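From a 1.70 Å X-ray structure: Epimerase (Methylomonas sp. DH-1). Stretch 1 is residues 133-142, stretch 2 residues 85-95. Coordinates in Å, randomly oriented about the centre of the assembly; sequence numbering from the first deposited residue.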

# COMPACT_ATOMS: atom_id res chain seq x y z
N ALA A 133 -3.52 -19.48 17.48
CA ALA A 133 -2.99 -20.23 18.64
C ALA A 133 -1.90 -19.40 19.32
O ALA A 133 -1.89 -19.33 20.56
CB ALA A 133 -2.47 -21.58 18.19
N ALA A 134 -1.02 -18.79 18.53
CA ALA A 134 0.09 -17.96 19.05
C ALA A 134 -0.49 -16.80 19.84
O ALA A 134 0.09 -16.43 20.89
CB ALA A 134 0.97 -17.47 17.92
N MET A 135 -1.58 -16.20 19.37
CA MET A 135 -2.15 -15.01 20.06
C MET A 135 -2.86 -15.46 21.34
O MET A 135 -2.89 -14.67 22.31
CB MET A 135 -3.08 -14.21 19.14
CG MET A 135 -2.33 -13.54 18.00
SD MET A 135 -0.98 -12.43 18.52
CE MET A 135 0.40 -13.57 18.61
N GLN A 136 -3.39 -16.68 21.38
CA GLN A 136 -3.93 -17.24 22.63
C GLN A 136 -2.79 -17.39 23.65
O GLN A 136 -2.99 -16.99 24.80
CB GLN A 136 -4.63 -18.57 22.38
CG GLN A 136 -5.90 -18.40 21.56
CD GLN A 136 -6.51 -19.71 21.17
OE1 GLN A 136 -5.81 -20.71 21.00
NE2 GLN A 136 -7.82 -19.72 21.01
N ARG A 137 -1.67 -17.98 23.25
CA ARG A 137 -0.54 -18.22 24.18
C ARG A 137 -0.01 -16.86 24.68
O ARG A 137 0.26 -16.73 25.89
CB ARG A 137 0.55 -19.07 23.52
CG ARG A 137 0.10 -20.47 23.13
CD ARG A 137 1.27 -21.36 22.76
NE ARG A 137 2.01 -20.89 21.59
CZ ARG A 137 1.68 -21.14 20.33
NH1 ARG A 137 0.61 -21.86 20.06
NH2 ARG A 137 2.41 -20.67 19.34
N LEU A 138 0.13 -15.88 23.78
CA LEU A 138 0.65 -14.54 24.14
C LEU A 138 -0.35 -13.85 25.07
O LEU A 138 0.07 -13.31 26.08
CB LEU A 138 0.88 -13.71 22.89
CG LEU A 138 1.25 -12.25 23.16
CD1 LEU A 138 2.50 -12.15 24.02
CD2 LEU A 138 1.41 -11.48 21.86
N ALA A 139 -1.64 -13.85 24.73
CA ALA A 139 -2.68 -13.22 25.57
C ALA A 139 -2.58 -13.78 27.00
O ALA A 139 -2.67 -13.00 27.97
CB ALA A 139 -4.04 -13.42 24.97
N ASP A 140 -2.41 -15.09 27.14
CA ASP A 140 -2.40 -15.76 28.46
C ASP A 140 -1.13 -15.34 29.22
O ASP A 140 -1.23 -15.08 30.44
CB ASP A 140 -2.56 -17.28 28.30
CG ASP A 140 -3.95 -17.69 27.83
OD1 ASP A 140 -4.87 -16.86 27.96
OD2 ASP A 140 -4.09 -18.82 27.33
N TYR A 141 0.01 -15.25 28.53
CA TYR A 141 1.29 -14.79 29.12
C TYR A 141 1.16 -13.33 29.59
O TYR A 141 1.56 -13.03 30.76
CB TYR A 141 2.45 -14.95 28.13
CG TYR A 141 3.80 -14.70 28.74
CD1 TYR A 141 4.42 -15.64 29.55
CD2 TYR A 141 4.44 -13.49 28.54
CE1 TYR A 141 5.66 -15.38 30.12
CE2 TYR A 141 5.67 -13.22 29.11
CZ TYR A 141 6.30 -14.18 29.88
OH TYR A 141 7.51 -13.89 30.45
N ALA A 142 0.63 -12.46 28.73
CA ALA A 142 0.45 -11.02 28.99
C ALA A 142 -0.54 -10.84 30.16
O ALA A 142 -0.37 -9.90 30.93
CB ALA A 142 -0.04 -10.31 27.75
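Stretch 2 (85-95) IVAKGDELLRK

Both stretches are helical throughout, and each is part of a longer helix that extends beyond both of its ends. Within stretch 2 the i to i+4 backbone hydrogen bonds are regular, from G89 N to I85 O (3.0 Å) through K95 N to E91 O (3.0 Å). The two helices run in the same general direction. Their axes cross at -27° and come within 10.3 Å of each other. Two CA pairs mark the register: A134 CA lies 6.9 Å from D90 CA, and L138 CA lies 6.9 Å from L93 CA. Together the stretches bury 383 Å².

The polar part of the contact is a salt bridge between R137 and D90. R137 NE donates to D90 OD2 at 3.0 Å, and R137 NH2 donates to D90 OD1 at 3.1 Å. The guanidinium thus meets the carboxylate edge-on with two nitrogens. A weak third bond joins R137 NH2 to D90 OD2 at 3.0 Å. V86 CG1 lies near the guanidinium plane, beyond NH2, 3.4 Å from R137 NH2. A water also links the helices, donating to D90 OD1 at 2.6 Å and to A134 O at 2.8 Å. The methyl A134 CB is 4.1 Å from D90 OD1.

The apolar part centres on L93. L93 CB packs against L138 CD1 at 3.9 Å. L93 CD1 touches M135 CE at 4.0 Å. The CB of M135 points away from stretch 2, but the end of its side chain comes nearer and makes this contact.

Y141 meets R94. R94 CG sits 3.8 Å from the centroid of the Y141 ring, 6° off its normal, a CH-pi contact over the face. R94 CG and CD thus lie over one face of the ring. Y141 CE2 also approaches R94 O at 3.6 Å.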

# COMPACT_ATOMS: atom_id res chain seq x y z
N ILE A 85 10.34 -21.89 14.03
CA ILE A 85 10.14 -20.44 13.74
C ILE A 85 9.03 -19.92 14.66
O ILE A 85 9.20 -18.86 15.28
CB ILE A 85 9.86 -20.22 12.24
CG1 ILE A 85 11.10 -20.53 11.40
CG2 ILE A 85 9.31 -18.83 11.99
CD1 ILE A 85 10.92 -20.34 9.91
N VAL A 86 7.94 -20.68 14.81
CA VAL A 86 6.84 -20.27 15.74
C VAL A 86 7.42 -20.11 17.16
O VAL A 86 7.12 -19.10 17.82
CB VAL A 86 5.66 -21.25 15.70
CG1 VAL A 86 4.62 -20.89 16.76
CG2 VAL A 86 5.02 -21.30 14.32
N ALA A 87 8.25 -21.06 17.61
CA ALA A 87 8.87 -21.04 18.95
C ALA A 87 9.71 -19.77 19.12
O ALA A 87 9.63 -19.16 20.21
CB ALA A 87 9.69 -22.29 19.17
N LYS A 88 10.48 -19.38 18.11
CA LYS A 88 11.30 -18.13 18.14
C LYS A 88 10.37 -16.92 18.26
O LYS A 88 10.69 -15.99 19.02
CB LYS A 88 12.19 -18.00 16.91
CG LYS A 88 13.42 -18.89 16.90
CD LYS A 88 14.40 -18.55 17.99
CE LYS A 88 15.79 -19.08 17.71
NZ LYS A 88 16.63 -19.02 18.92
N GLY A 89 9.23 -16.93 17.56
CA GLY A 89 8.24 -15.84 17.65
C GLY A 89 7.64 -15.76 19.04
O GLY A 89 7.55 -14.65 19.59
N ASP A 90 7.24 -16.90 19.60
CA ASP A 90 6.67 -16.98 20.97
C ASP A 90 7.68 -16.36 21.94
O ASP A 90 7.27 -15.57 22.81
CB ASP A 90 6.35 -18.42 21.39
CG ASP A 90 5.13 -19.05 20.75
OD1 ASP A 90 4.39 -18.34 20.02
OD2 ASP A 90 4.92 -20.27 20.97
N GLU A 91 8.97 -16.69 21.77
CA GLU A 91 10.08 -16.24 22.66
C GLU A 91 10.25 -14.72 22.52
O GLU A 91 10.32 -14.04 23.56
CB GLU A 91 11.35 -17.01 22.32
CG GLU A 91 12.57 -16.55 23.08
CD GLU A 91 13.86 -17.20 22.58
OE1 GLU A 91 14.27 -16.93 21.42
OE2 GLU A 91 14.42 -18.00 23.34
N LEU A 92 10.26 -14.19 21.30
CA LEU A 92 10.35 -12.72 21.08
C LEU A 92 9.15 -12.04 21.75
O LEU A 92 9.33 -11.01 22.42
CB LEU A 92 10.41 -12.41 19.58
CG LEU A 92 10.81 -10.98 19.24
CD1 LEU A 92 11.45 -10.90 17.86
CD2 LEU A 92 9.62 -10.05 19.32
N LEU A 93 7.94 -12.56 21.58
CA LEU A 93 6.73 -11.89 22.13
C LEU A 93 6.75 -11.92 23.67
O LEU A 93 6.32 -10.93 24.30
CB LEU A 93 5.49 -12.57 21.55
CG LEU A 93 5.27 -12.33 20.06
CD1 LEU A 93 4.27 -13.33 19.49
CD2 LEU A 93 4.82 -10.89 19.79
N ARG A 94 7.24 -13.01 24.26
CA ARG A 94 7.40 -13.10 25.74
C ARG A 94 8.38 -12.02 26.20
O ARG A 94 8.08 -11.31 27.17
CB ARG A 94 7.83 -14.52 26.15
CG ARG A 94 6.71 -15.55 26.09
CD ARG A 94 7.07 -16.78 26.91
NE ARG A 94 8.32 -17.37 26.44
CZ ARG A 94 8.41 -18.29 25.48
NH1 ARG A 94 7.31 -18.76 24.92
NH2 ARG A 94 9.59 -18.75 25.10
N LYS A 95 9.51 -11.87 25.50
CA LYS A 95 10.55 -10.88 25.87
C LYS A 95 9.97 -9.46 25.76
O LYS A 95 10.22 -8.64 26.66
CB LYS A 95 11.80 -11.03 25.00
CG LYS A 95 12.95 -10.11 25.38
CD LYS A 95 13.52 -10.39 26.76
CE LYS A 95 14.56 -9.37 27.17
NZ LYS A 95 15.02 -9.60 28.55
O HOH W 1 2.90 -16.46 21.14